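Local coordinates for protein DNA-(apurinic or apyrimidinic site) lyase (Xenopus laevis, PDB 6WCD) that repairs DNA as a magnesium-dependent nuclease, acting as a 3'-5' exonuclease and a weak AP endonuclease, the chain here being its catalytic domain, at residues 103-107 against 108-112; 145-148 against 149-152; 155-158 against 159-163; 239-242 against 243-246; 280-283 against 284-288. All blocks are in the same frame, centred on the assembly; numbering follows the deposited sequence. Where two conformers were deposited one is given.

Interaction 1: 103-107 against 108-112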
# COMPACT_ATOMS: atom_id res chain seq x y z
N GLU A 103 -21.93 -4.08 8.17
CA GLU A 103 -23.33 -3.70 8.37
C GLU A 103 -23.54 -2.20 8.31
O GLU A 103 -24.61 -1.74 7.90
CB GLU A 103 -23.80 -4.25 9.72
CG GLU A 103 -25.30 -4.44 9.86
CD GLU A 103 -25.63 -5.31 11.06
OE1 GLU A 103 -24.78 -5.41 11.98
OE2 GLU A 103 -26.73 -5.91 11.09
N GLN A 104 -22.56 -1.43 8.74
CA GLN A 104 -22.69 0.03 8.77
C GLN A 104 -22.55 0.67 7.40
O GLN A 104 -22.77 1.88 7.29
CB GLN A 104 -21.60 0.65 9.66
CG GLN A 104 -21.59 0.22 11.09
CD GLN A 104 -20.17 0.16 11.65
OE1 GLN A 104 -19.20 0.03 10.89
NE2 GLN A 104 -20.04 0.27 12.96
N PHE A 105 -22.19 -0.08 6.37
CA PHE A 105 -22.05 0.45 5.01
C PHE A 105 -23.12 -0.08 4.05
O PHE A 105 -23.23 -1.30 3.84
CB PHE A 105 -20.69 0.02 4.43
CG PHE A 105 -19.47 0.43 5.22
CD1 PHE A 105 -19.03 -0.30 6.28
CD2 PHE A 105 -18.69 1.52 4.79
CE1 PHE A 105 -17.85 0.06 6.97
CE2 PHE A 105 -17.57 1.89 5.48
CZ PHE A 105 -17.13 1.17 6.54
N LEU A 106 -23.82 0.82 3.35
CA LEU A 106 -24.63 0.40 2.21
C LEU A 106 -23.74 -0.25 1.15
O LEU A 106 -22.60 0.13 0.98
CB LEU A 106 -25.33 1.61 1.54
CG LEU A 106 -26.32 2.56 2.21
CD1 LEU A 106 -26.63 3.77 1.30
CD2 LEU A 106 -27.59 1.87 2.51
N GLU A 107 -24.29 -1.20 0.39
CA GLU A 107 -23.54 -1.75 -0.74
C GLU A 107 -23.11 -0.68 -1.71
O GLU A 107 -22.00 -0.74 -2.26
CB GLU A 107 -24.37 -2.75 -1.54
CG GLU A 107 -25.11 -3.74 -0.77
CD GLU A 107 -26.11 -4.39 -1.65
OE1 GLU A 107 -25.80 -4.73 -2.83
OE2 GLU A 107 -27.22 -4.50 -1.16
N GLU A 108 -23.98 0.29 -1.97
CA GLU A 108 -23.56 1.30 -2.93
C GLU A 108 -22.41 2.12 -2.37
O GLU A 108 -21.54 2.55 -3.12
CB GLU A 108 -24.69 2.17 -3.35
CG GLU A 108 -25.73 1.29 -3.95
CD GLU A 108 -26.56 2.01 -4.91
OE1 GLU A 108 -26.56 3.26 -4.84
OE2 GLU A 108 -27.18 1.31 -5.74
N GLU A 109 -22.36 2.29 -1.05
CA GLU A 109 -21.17 2.94 -0.49
C GLU A 109 -19.93 2.06 -0.63
O GLU A 109 -18.80 2.55 -0.88
CB GLU A 109 -21.42 3.29 0.97
CG GLU A 109 -20.27 4.14 1.51
CD GLU A 109 -20.35 4.38 2.99
OE1 GLU A 109 -21.25 3.85 3.68
OE2 GLU A 109 -19.40 5.06 3.47
N LEU A 110 -20.05 0.74 -0.42
CA LEU A 110 -18.92 -0.12 -0.65
C LEU A 110 -18.41 -0.00 -2.09
O LEU A 110 -17.19 0.01 -2.33
CB LEU A 110 -19.26 -1.57 -0.34
CG LEU A 110 -19.56 -1.84 1.14
CD1 LEU A 110 -19.94 -3.31 1.30
CD2 LEU A 110 -18.39 -1.49 2.07
N GLN A 111 -19.32 0.08 -3.06
CA GLN A 111 -18.86 0.21 -4.44
C GLN A 111 -18.09 1.50 -4.61
O GLN A 111 -17.03 1.54 -5.23
CB GLN A 111 -20.04 0.16 -5.41
CG GLN A 111 -19.61 0.20 -6.87
CD GLN A 111 -20.50 -0.64 -7.77
OE1 GLN A 111 -21.53 -1.16 -7.34
NE2 GLN A 111 -20.10 -0.77 -9.03
N SER A 112 -18.61 2.57 -4.02
CA SER A 112 -17.94 3.86 -4.15
C SER A 112 -16.57 3.86 -3.53
O SER A 112 -15.64 4.47 -4.07
CB SER A 112 -18.76 4.95 -3.50
OG SER A 112 -19.95 5.13 -4.20
O HOH W 1 -23.64 3.45 3.53

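Interaction 2: 145-148 against 149-152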
# COMPACT_ATOMS: atom_id res chain seq x y z
N ARG A 145 -8.04 11.87 -0.19
CA ARG A 145 -7.75 13.10 0.42
C ARG A 145 -9.04 13.91 0.54
O ARG A 145 -9.92 13.85 -0.30
CB ARG A 145 -6.75 13.90 -0.41
N ALA A 146 -9.12 14.69 1.61
CA ALA A 146 -10.18 15.67 1.79
C ALA A 146 -9.93 16.83 0.82
O ALA A 146 -8.80 17.06 0.38
CB ALA A 146 -10.22 16.17 3.22
N ASP A 147 -10.96 17.49 0.46
CA ASP A 147 -10.92 18.53 -0.55
C ASP A 147 -11.87 19.58 -0.04
O ASP A 147 -13.08 19.36 0.00
CB ASP A 147 -11.37 17.98 -1.89
CG ASP A 147 -11.46 19.02 -2.98
OD1 ASP A 147 -11.30 20.24 -2.69
OD2 ASP A 147 -11.71 18.60 -4.13
N PRO A 148 -11.39 20.75 0.39
CA PRO A 148 -12.33 21.75 0.93
C PRO A 148 -13.46 22.14 -0.00
O PRO A 148 -14.55 22.49 0.47
CB PRO A 148 -11.40 22.94 1.22
CG PRO A 148 -10.08 22.27 1.55
CD PRO A 148 -9.98 21.11 0.61
N GLU A 149 -13.26 22.12 -1.32
CA GLU A 149 -14.34 22.52 -2.18
C GLU A 149 -15.30 21.38 -2.48
O GLU A 149 -16.35 21.63 -3.06
CB GLU A 149 -13.81 23.20 -3.46
CG GLU A 149 -13.07 22.38 -4.43
CD GLU A 149 -12.58 23.23 -5.62
OE1 GLU A 149 -13.03 24.39 -5.78
OE2 GLU A 149 -11.75 22.73 -6.40
N LYS A 150 -15.01 20.17 -1.98
CA LYS A 150 -15.92 19.02 -2.08
C LYS A 150 -16.05 18.36 -0.71
O LYS A 150 -15.36 17.37 -0.41
CB LYS A 150 -15.42 18.01 -3.11
CG LYS A 150 -15.34 18.57 -4.52
CD LYS A 150 -14.78 17.51 -5.49
CE LYS A 150 -14.28 18.13 -6.79
NZ LYS A 150 -13.98 17.10 -7.84
N PRO A 151 -16.98 18.87 0.12
CA PRO A 151 -17.00 18.44 1.53
C PRO A 151 -17.24 16.97 1.70
O PRO A 151 -16.80 16.40 2.70
CB PRO A 151 -18.16 19.25 2.11
CG PRO A 151 -18.28 20.43 1.22
CD PRO A 151 -17.89 19.98 -0.15
N GLU A 152 -17.93 16.35 0.75
CA GLU A 152 -18.18 14.90 0.87
C GLU A 152 -16.92 14.07 0.85
O GLU A 152 -16.91 12.89 1.27
CB GLU A 152 -19.12 14.46 -0.27
CG GLU A 152 -18.52 14.48 -1.66
CD GLU A 152 -18.60 15.83 -2.39
OE1 GLU A 152 -18.92 16.87 -1.78
OE2 GLU A 152 -18.33 15.82 -3.61
O HOH W 2 -13.60 17.29 1.80
O HOH W 3 -9.45 21.40 -4.30

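Interaction 3: 155-158 against 159-163. With BU1 (1,4-butanediol), chain G.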
# COMPACT_ATOMS: atom_id res chain seq x y z
N THR A 155 -15.65 12.96 4.32
CA THR A 155 -16.40 11.79 4.79
C THR A 155 -15.94 10.54 4.09
O THR A 155 -15.69 9.51 4.73
CB THR A 155 -17.88 12.00 4.50
OG1 THR A 155 -18.33 13.23 5.08
CG2 THR A 155 -18.70 10.88 5.08
N TYR A 156 -15.73 10.62 2.78
CA TYR A 156 -15.21 9.47 2.03
C TYR A 156 -13.91 8.96 2.63
O TYR A 156 -13.70 7.78 2.78
CB TYR A 156 -15.06 9.90 0.55
CG TYR A 156 -14.60 8.86 -0.42
CD1 TYR A 156 -15.50 7.99 -0.99
CD2 TYR A 156 -13.30 8.76 -0.81
CE1 TYR A 156 -15.09 7.00 -1.87
CE2 TYR A 156 -12.86 7.77 -1.70
CZ TYR A 156 -13.82 6.93 -2.25
OH TYR A 156 -13.40 5.94 -3.14
N LYS A 157 -12.98 9.88 2.96
CA LYS A 157 -11.69 9.49 3.48
C LYS A 157 -11.83 8.73 4.81
O LYS A 157 -11.18 7.69 5.03
CB LYS A 157 -10.83 10.76 3.65
CG LYS A 157 -9.42 10.44 4.18
CD LYS A 157 -8.64 11.75 4.42
CE LYS A 157 -7.19 11.37 4.79
NZ LYS A 157 -6.35 12.56 5.10
N LEU A 158 -12.69 9.27 5.71
CA LEU A 158 -12.84 8.64 7.03
C LEU A 158 -13.53 7.28 6.89
O LEU A 158 -13.17 6.33 7.58
CB LEU A 158 -13.60 9.58 7.96
CG LEU A 158 -12.88 10.93 8.19
CD1 LEU A 158 -13.75 11.89 8.97
CD2 LEU A 158 -11.60 10.68 8.96
N ARG A 159 -14.51 7.19 5.97
CA ARG A 159 -15.15 5.89 5.72
C ARG A 159 -14.20 4.89 5.10
O ARG A 159 -14.25 3.71 5.43
CB ARG A 159 -16.39 6.11 4.88
CG ARG A 159 -17.48 6.93 5.61
CD ARG A 159 -18.07 6.18 6.74
NE ARG A 159 -19.04 5.23 6.22
CZ ARG A 159 -19.88 4.56 6.98
NH1 ARG A 159 -19.77 4.64 8.30
NH2 ARG A 159 -20.83 3.82 6.42
N PHE A 160 -13.27 5.35 4.25
CA PHE A 160 -12.25 4.46 3.71
C PHE A 160 -11.36 3.91 4.80
O PHE A 160 -11.07 2.73 4.82
CB PHE A 160 -11.43 5.22 2.66
CG PHE A 160 -10.49 4.37 1.89
CD1 PHE A 160 -9.19 4.16 2.32
CD2 PHE A 160 -10.88 3.77 0.71
CE1 PHE A 160 -8.30 3.35 1.57
CE2 PHE A 160 -10.01 2.96 -0.03
CZ PHE A 160 -8.73 2.77 0.41
N TYR A 161 -10.93 4.77 5.73
CA TYR A 161 -10.17 4.31 6.88
C TYR A 161 -10.94 3.27 7.69
O TYR A 161 -10.35 2.26 8.10
CB TYR A 161 -9.86 5.48 7.78
CG TYR A 161 -8.78 6.44 7.34
CD1 TYR A 161 -7.77 6.08 6.49
CD2 TYR A 161 -8.73 7.71 7.89
CE1 TYR A 161 -6.74 6.99 6.17
CE2 TYR A 161 -7.70 8.61 7.58
CZ TYR A 161 -6.71 8.22 6.72
OH TYR A 161 -5.66 9.15 6.45
N HIS A 162 -12.24 3.49 7.89
CA HIS A 162 -13.01 2.52 8.68
C HIS A 162 -13.12 1.21 7.93
O HIS A 162 -12.97 0.13 8.53
CB HIS A 162 -14.38 3.12 8.97
CG HIS A 162 -15.24 2.28 9.86
ND1 HIS A 162 -14.81 1.82 11.09
CD2 HIS A 162 -16.52 1.87 9.73
CE1 HIS A 162 -15.79 1.12 11.66
NE2 HIS A 162 -16.83 1.14 10.85
N LEU A 163 -13.32 1.26 6.63
CA LEU A 163 -13.34 0.01 5.85
C LEU A 163 -11.98 -0.71 5.87
O LEU A 163 -11.93 -1.95 5.97
CB LEU A 163 -13.76 0.31 4.40
CG LEU A 163 -13.89 -0.88 3.43
CD1 LEU A 163 -14.97 -1.78 3.96
CD2 LEU A 163 -14.22 -0.34 2.03
C1 BU1 G . -5.20 14.24 7.46
C2 BU1 G . -6.22 13.52 8.35
C3 BU1 G . -7.60 13.41 7.69
C4 BU1 G . -8.70 14.05 8.55
O5 BU1 G . -4.24 14.88 8.27
O6 BU1 G . -9.61 14.70 7.71

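Interaction 4: 239-242 against 243-246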
# COMPACT_ATOMS: atom_id res chain seq x y z
N PHE A 239 -1.80 -3.18 15.24
CA PHE A 239 -0.76 -2.94 14.23
C PHE A 239 0.30 -2.01 14.77
O PHE A 239 0.02 -1.10 15.55
CB PHE A 239 -1.41 -2.37 12.96
CG PHE A 239 -2.20 -3.39 12.20
CD1 PHE A 239 -3.53 -3.66 12.51
CD2 PHE A 239 -1.60 -4.15 11.25
CE1 PHE A 239 -4.22 -4.70 11.80
CE2 PHE A 239 -2.28 -5.14 10.55
CZ PHE A 239 -3.58 -5.44 10.87
N TYR A 240 1.56 -2.24 14.38
CA TYR A 240 2.64 -1.34 14.70
C TYR A 240 3.10 -0.61 13.43
O TYR A 240 3.21 -1.21 12.35
CB TYR A 240 3.86 -2.08 15.25
CG TYR A 240 3.79 -2.60 16.65
CD1 TYR A 240 2.86 -2.13 17.56
CD2 TYR A 240 4.73 -3.54 17.09
CE1 TYR A 240 2.82 -2.60 18.84
CE2 TYR A 240 4.71 -4.00 18.38
CZ TYR A 240 3.75 -3.53 19.26
OH TYR A 240 3.72 -4.00 20.55
N ASP A 241 3.46 0.65 13.61
CA ASP A 241 4.20 1.47 12.64
C ASP A 241 5.65 1.00 12.64
O ASP A 241 6.42 1.29 13.57
CB ASP A 241 4.07 2.92 13.08
CG ASP A 241 4.74 3.92 12.16
OD1 ASP A 241 5.54 3.56 11.27
OD2 ASP A 241 4.49 5.13 12.37
N SER A 242 6.03 0.23 11.64
CA SER A 242 7.32 -0.47 11.74
C SER A 242 8.48 0.50 11.75
O SER A 242 9.49 0.25 12.38
CB SER A 242 7.46 -1.49 10.61
OG SER A 242 7.54 -0.92 9.29
N PHE A 243 8.40 1.58 10.97
CA PHE A 243 9.48 2.54 11.00
C PHE A 243 9.76 3.00 12.43
O PHE A 243 10.92 3.09 12.84
CB PHE A 243 9.18 3.76 10.14
CG PHE A 243 10.26 4.82 10.16
CD1 PHE A 243 11.51 4.60 9.60
CD2 PHE A 243 10.04 6.05 10.74
CE1 PHE A 243 12.52 5.54 9.70
CE2 PHE A 243 11.00 6.99 10.82
CZ PHE A 243 12.25 6.76 10.30
N ARG A 244 8.71 3.29 13.21
CA ARG A 244 8.93 3.80 14.55
C ARG A 244 9.26 2.71 15.55
O ARG A 244 9.82 3.00 16.62
CB ARG A 244 7.69 4.58 15.02
CG ARG A 244 7.55 5.88 14.31
CD ARG A 244 8.71 6.84 14.56
NE ARG A 244 8.50 8.08 13.81
CZ ARG A 244 9.45 8.98 13.57
NH1 ARG A 244 10.70 8.77 13.91
NH2 ARG A 244 9.14 10.06 12.88
N TYR A 245 8.96 1.45 15.25
CA TYR A 245 9.43 0.36 16.08
C TYR A 245 10.96 0.36 16.11
O TYR A 245 11.57 0.11 17.14
CB TYR A 245 8.88 -0.96 15.52
CG TYR A 245 9.18 -2.17 16.38
CD1 TYR A 245 10.26 -3.00 16.10
CD2 TYR A 245 8.35 -2.52 17.43
CE1 TYR A 245 10.53 -4.12 16.87
CE2 TYR A 245 8.62 -3.64 18.19
CZ TYR A 245 9.70 -4.42 17.92
OH TYR A 245 9.96 -5.53 18.69
N PHE A 246 11.58 0.67 14.96
CA PHE A 246 13.04 0.61 14.88
C PHE A 246 13.70 1.97 15.04
O PHE A 246 14.87 2.02 15.41
CB PHE A 246 13.44 -0.04 13.55
CG PHE A 246 13.08 -1.50 13.46
CD1 PHE A 246 13.83 -2.44 14.14
CD2 PHE A 246 11.99 -1.90 12.75
CE1 PHE A 246 13.50 -3.78 14.07
CE2 PHE A 246 11.67 -3.22 12.70
CZ PHE A 246 12.41 -4.14 13.35
O HOH W 4 6.21 2.55 8.87

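Interaction 5: 280-283 against 284-288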
# COMPACT_ATOMS: atom_id res chain seq x y z
N GLU A 280 2.82 -9.21 16.26
CA GLU A 280 3.68 -10.38 16.28
C GLU A 280 4.64 -10.41 15.09
O GLU A 280 5.80 -10.84 15.21
CB GLU A 280 2.84 -11.66 16.33
CG GLU A 280 3.65 -12.90 16.65
CD GLU A 280 2.83 -14.18 16.59
OE1 GLU A 280 3.37 -15.21 16.14
OE2 GLU A 280 1.65 -14.15 16.99
N LEU A 281 4.17 -10.03 13.92
CA LEU A 281 5.01 -9.99 12.72
C LEU A 281 6.16 -9.03 12.88
O LEU A 281 7.31 -9.37 12.57
CB LEU A 281 4.15 -9.58 11.52
CG LEU A 281 4.87 -9.54 10.17
CD1 LEU A 281 5.28 -10.96 9.71
CD2 LEU A 281 3.99 -8.79 9.13
N VAL A 282 5.89 -7.82 13.33
CA VAL A 282 6.95 -6.83 13.47
C VAL A 282 7.97 -7.28 14.52
O VAL A 282 9.17 -7.19 14.31
CB VAL A 282 6.35 -5.44 13.77
CG1 VAL A 282 7.44 -4.40 14.06
CG2 VAL A 282 5.50 -5.00 12.63
N GLU A 283 7.49 -7.76 15.68
CA GLU A 283 8.38 -8.16 16.78
C GLU A 283 9.22 -9.37 16.41
O GLU A 283 10.38 -9.47 16.83
CB GLU A 283 7.57 -8.47 18.03
CG GLU A 283 6.91 -7.26 18.65
CD GLU A 283 5.95 -7.62 19.81
OE1 GLU A 283 5.63 -8.82 19.98
OE2 GLU A 283 5.51 -6.71 20.53
N SER A 284 8.65 -10.33 15.69
CA SER A 284 9.37 -11.59 15.47
C SER A 284 10.00 -11.72 14.09
O SER A 284 10.95 -12.52 13.96
CB SER A 284 8.44 -12.78 15.67
OG SER A 284 7.95 -12.78 16.99
N GLU A 285 9.52 -11.04 13.07
CA GLU A 285 10.02 -11.26 11.73
C GLU A 285 10.70 -10.06 11.10
O GLU A 285 11.41 -10.23 10.11
CB GLU A 285 8.91 -11.74 10.80
CG GLU A 285 8.17 -13.01 11.32
CD GLU A 285 9.01 -14.28 11.40
OE1 GLU A 285 9.98 -14.39 10.62
OE2 GLU A 285 8.69 -15.18 12.23
N PHE A 286 10.47 -8.85 11.59
CA PHE A 286 11.12 -7.70 10.98
C PHE A 286 12.54 -7.53 11.51
O PHE A 286 12.83 -7.75 12.69
CB PHE A 286 10.35 -6.39 11.24
CG PHE A 286 9.23 -6.09 10.29
CD1 PHE A 286 8.24 -6.98 9.98
CD2 PHE A 286 9.13 -4.81 9.73
CE1 PHE A 286 7.19 -6.63 9.12
CE2 PHE A 286 8.09 -4.47 8.87
CZ PHE A 286 7.12 -5.38 8.58
N LEU A 287 13.43 -7.11 10.60
CA LEU A 287 14.77 -6.69 10.95
C LEU A 287 14.94 -5.17 10.96
O LEU A 287 15.76 -4.66 11.76
CB LEU A 287 15.79 -7.31 9.96
CG LEU A 287 15.93 -8.82 10.10
CD1 LEU A 287 16.60 -9.35 8.84
CD2 LEU A 287 16.72 -9.23 11.31
N ASP A 288 14.29 -4.47 10.05
CA ASP A 288 14.40 -3.02 9.98
C ASP A 288 13.27 -2.49 9.11
O ASP A 288 12.62 -3.23 8.37
CB ASP A 288 15.76 -2.61 9.44
CG ASP A 288 16.18 -1.17 9.82
OD1 ASP A 288 15.44 -0.41 10.51
OD2 ASP A 288 17.33 -0.81 9.44
O HOH W 5 11.65 -7.52 15.23

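Interaction 1: 103-107 against 108-112
Glu109 reaches back past Leu106 to the Phe105 ring, and its side chain can be followed atom by atom. CB lies 3.4 Å from Leu106 O, the carbonyl that opens helix 107-114. With CG anti to the backbone N (chi1 -172°) and the rest of the chain extended, the carboxylate is carried beyond the start of the helix. There Glu109 CD stands 3.8 Å from Phe105 CD2, and OE1 approaches the same CD2 to 3.6 Å; ring and carboxylate planes are inclined by 46°. OE1 also forms a salt bridge to Arg159 of helix 152-173, whose guanidinium makes a cation-pi contact with Phe105. A water joins OE1 to Leu106 N, although its separation from OE1 is so short that its exact place is doubtful. Leu106 is the N-cap residue, and Phe105, just before it, meets Leu110, four residues into the helix: this is a hydrophobic staple, with Phe105 CB 3.6 Å from Leu110 CD2. The two side chains cross at about a right angle, and both are buried against Leu163 of helix 152-173. Behind the staple the helical ladder starts with Leu110 N to Leu106 O at 3.0 Å, continues with Gln111 N to Glu107 O at 2.9 Å, and is carried on by the backbone bond from Ser112 N to Glu108 O.

Interaction 2: 145-148 against 149-152
Asp147 and Lys150 close a type I beta turn, in which Lys150 N donates to Asp147 O at 2.9 Å. A water spans the same two residues, accepting from Asp147 N and donating to Lys150 O. The Asp147 side chain adds a second bond: OD1 takes the amide N of Glu149 at 3.0 Å, met from above the carboxylate plane (50° out of it). Asp147 CG is anti to its backbone N (chi1 176°), which swings the carboxylate over the two amides that follow Pro148. The pattern is an Asx turn laid over the beta turn, with Pro148 in the second position, where its phi of -56° suits the turn. It sits in the surface loop that leads from strand 133-142 into helix 152-173, within a beta-alpha-beta crossover; the side chain of Asp147 is about 9 Å from that of Asn185, by similarity the transition-state stabiliser. The extended aliphatic chain of Lys150 passes Asp147 OD2, nearest at CD, 3.5 Å away, whereas NZ stays 4.6 Å from OD2, beyond a salt bridge. On the Glu149 side, CG approaches Asp147 OD1 to 3.3 Å, and the two carboxylate planes are turned obliquely to each other. Their like charges are probably eased by a water that donates to Asp147 OD1 at 2.7 Å and, weakly, to Glu149 OE2.

Interaction 3: 155-158 against 159-163
Lys157 and Tyr161, one turn apart on helix 152-173, lie side by side and point the same way. The backbone bonds come first: Arg159 N to Thr155 O, Phe160 N to Tyr156 O, Tyr161 N to Lys157 O and His162 N to Leu158 O all fall between 2.9 and 3.0 Å, the unbroken i to i+4 ladder of an alpha helix. Among the side-chain packing contacts, Lys157 has CG anti to the backbone N (chi1 -179°) and an extended chain beyond it, which carries it alongside the Tyr161 ring: CG stands 4.2 Å above one face, offset toward the rim, and CE comes to 3.2 Å from Tyr161 OH. Leu158 CD2 comes obliquely to the same ring, 4.3 Å from Tyr161 CD2, while Thr155 CG2 runs alongside Arg159 CG at 4.2 Å. The helix is the connection of the beta-alpha-beta unit between strands 133-142 and 177-181 of the DNase I-like fold, and it carries these two residues beside the loop after strand 177-181. Polar ends make the third group: Tyr161 OH bonds Val184 O and Thr186 OG1, and Lys157 NZ bonds Asn185 O, the backbone of a residue that is by similarity the transition-state stabiliser. With a phenylalanine in place of Tyr161, Val184 O and Thr186 OG1 would probably lose their shared hydroxyl partner, and a gap would be likely to open beside Lys157 CE. Ligand contact completes the set, since a bound 1,4-butanediol lies along the lysine tip, its C3 3.6 Å from Lys157 CE.

Interaction 4: 239-242 against 243-246
Ser242, Asp241 and Tyr245 carry the contact where strand 239-241, in the sheet of the DNase I-like fold that holds strand 269-278, turns straight into helix 242-246, with Asp241 as N-cap. Asp241 O opens the helix: it receives Tyr245 N at 3.0 Å and Arg244 N more weakly. A water bridges the Asp241 carboxylate to the first turn. With CG anti to the backbone N (chi1 -178°), Asp241 OD1 sits where this water donates to it at 2.7 Å while accepting from Phe243 N. OD2 lies 3.7 Å from Arg244 CG, beside the aliphatic root of that arginine, yet the two charged ends pair with others, OD2 with Arg271 and the Arg244 guanidinium with Asp192. Ser242 is buried, and its OG is satisfied by hydrogen bonds to Ile275 O and Ser289 OG, so the first residue of the helix is tied to strands 269-278 and 286-291. Tyr245 reaches back toward the strand and sets its ring beside that of Tyr240. The planes are only 22° apart but slid past each other, with centroids 5.7 Å apart, and the rings barely overlap; the touch is CD2 to CD2, at 3.8 Å between the two tyrosines. On Phe246, Tyr245 CD1 stands 3.6 Å above the centre of the ring, an edge atom meeting a face. The same Phe246 ring turns its edge to Ser242 O, near the ring plane, with Phe246 CD2 3.3 Å from that oxygen.

Interaction 5: 280-283 against 284-288
Phe286 has CG beside the backbone N (chi1 -85°), and Leu281 has CG anti to its own (chi1 -178°), which bring the phenyl ring and one leucine methyl, CD2, together where helix 279-285 gives way to edge strand 286-291. The strand begins with a classic beta bulge, Leu287 and Asp288 both facing Phe306. Firm helical bonds are Ser284 N to Glu280 O at 2.9 Å and Glu285 N to Leu281 O at 2.8 Å; Phe286 N makes only weak ones, to Leu281 O and Val282 O. The phenyl ring lies back on the helix. Val282 CG2 forms a CH-pi contact 4.2 Å from the ring centroid and just 10° off the normal, while Leu281 CD2 meets CE1 of Phe286 at 3.9 Å. Ile179, Ala305 and Met307 also touch the Phe286 side chain. With an alanine at Phe286, the Val282 and Leu281 methyls would probably lose their aromatic partner and a gap would be likely to open between the helix and strands 177-181 and 303-307. Leu281 also uses its other methyl: CD1 lies 3.9 Å from Glu285 CB, the two side chains crossing at about a right angle.

Overall arrangement
From the N terminus the five contacts follow in series; each is local, and none nests in or crosses another. Interaction 1 starts helix 107-114, and interaction 2 turns the loop after strand 133-142 toward helix 152-173, on which interaction 3 lies. Interactions 1 and 3 touch: the salt bridge from Glu109 OE1 to Arg159 NH2, 2.8 Å, ties the two helices, and Gln104 ties the preceding loop to helix 152-173 through His162. Interactions 2 and 3 merely brush, through Ala146 and Lys157. Interactions 4 and 5 form a second cluster, their centres about 9 Å apart: Ser242 CB packs on Phe286 CE2 at 3.5 Å, linking a strand-to-helix junction to a helix-to-strand one. Interactions 2 and 5 lie on opposite sides of the chain's centre.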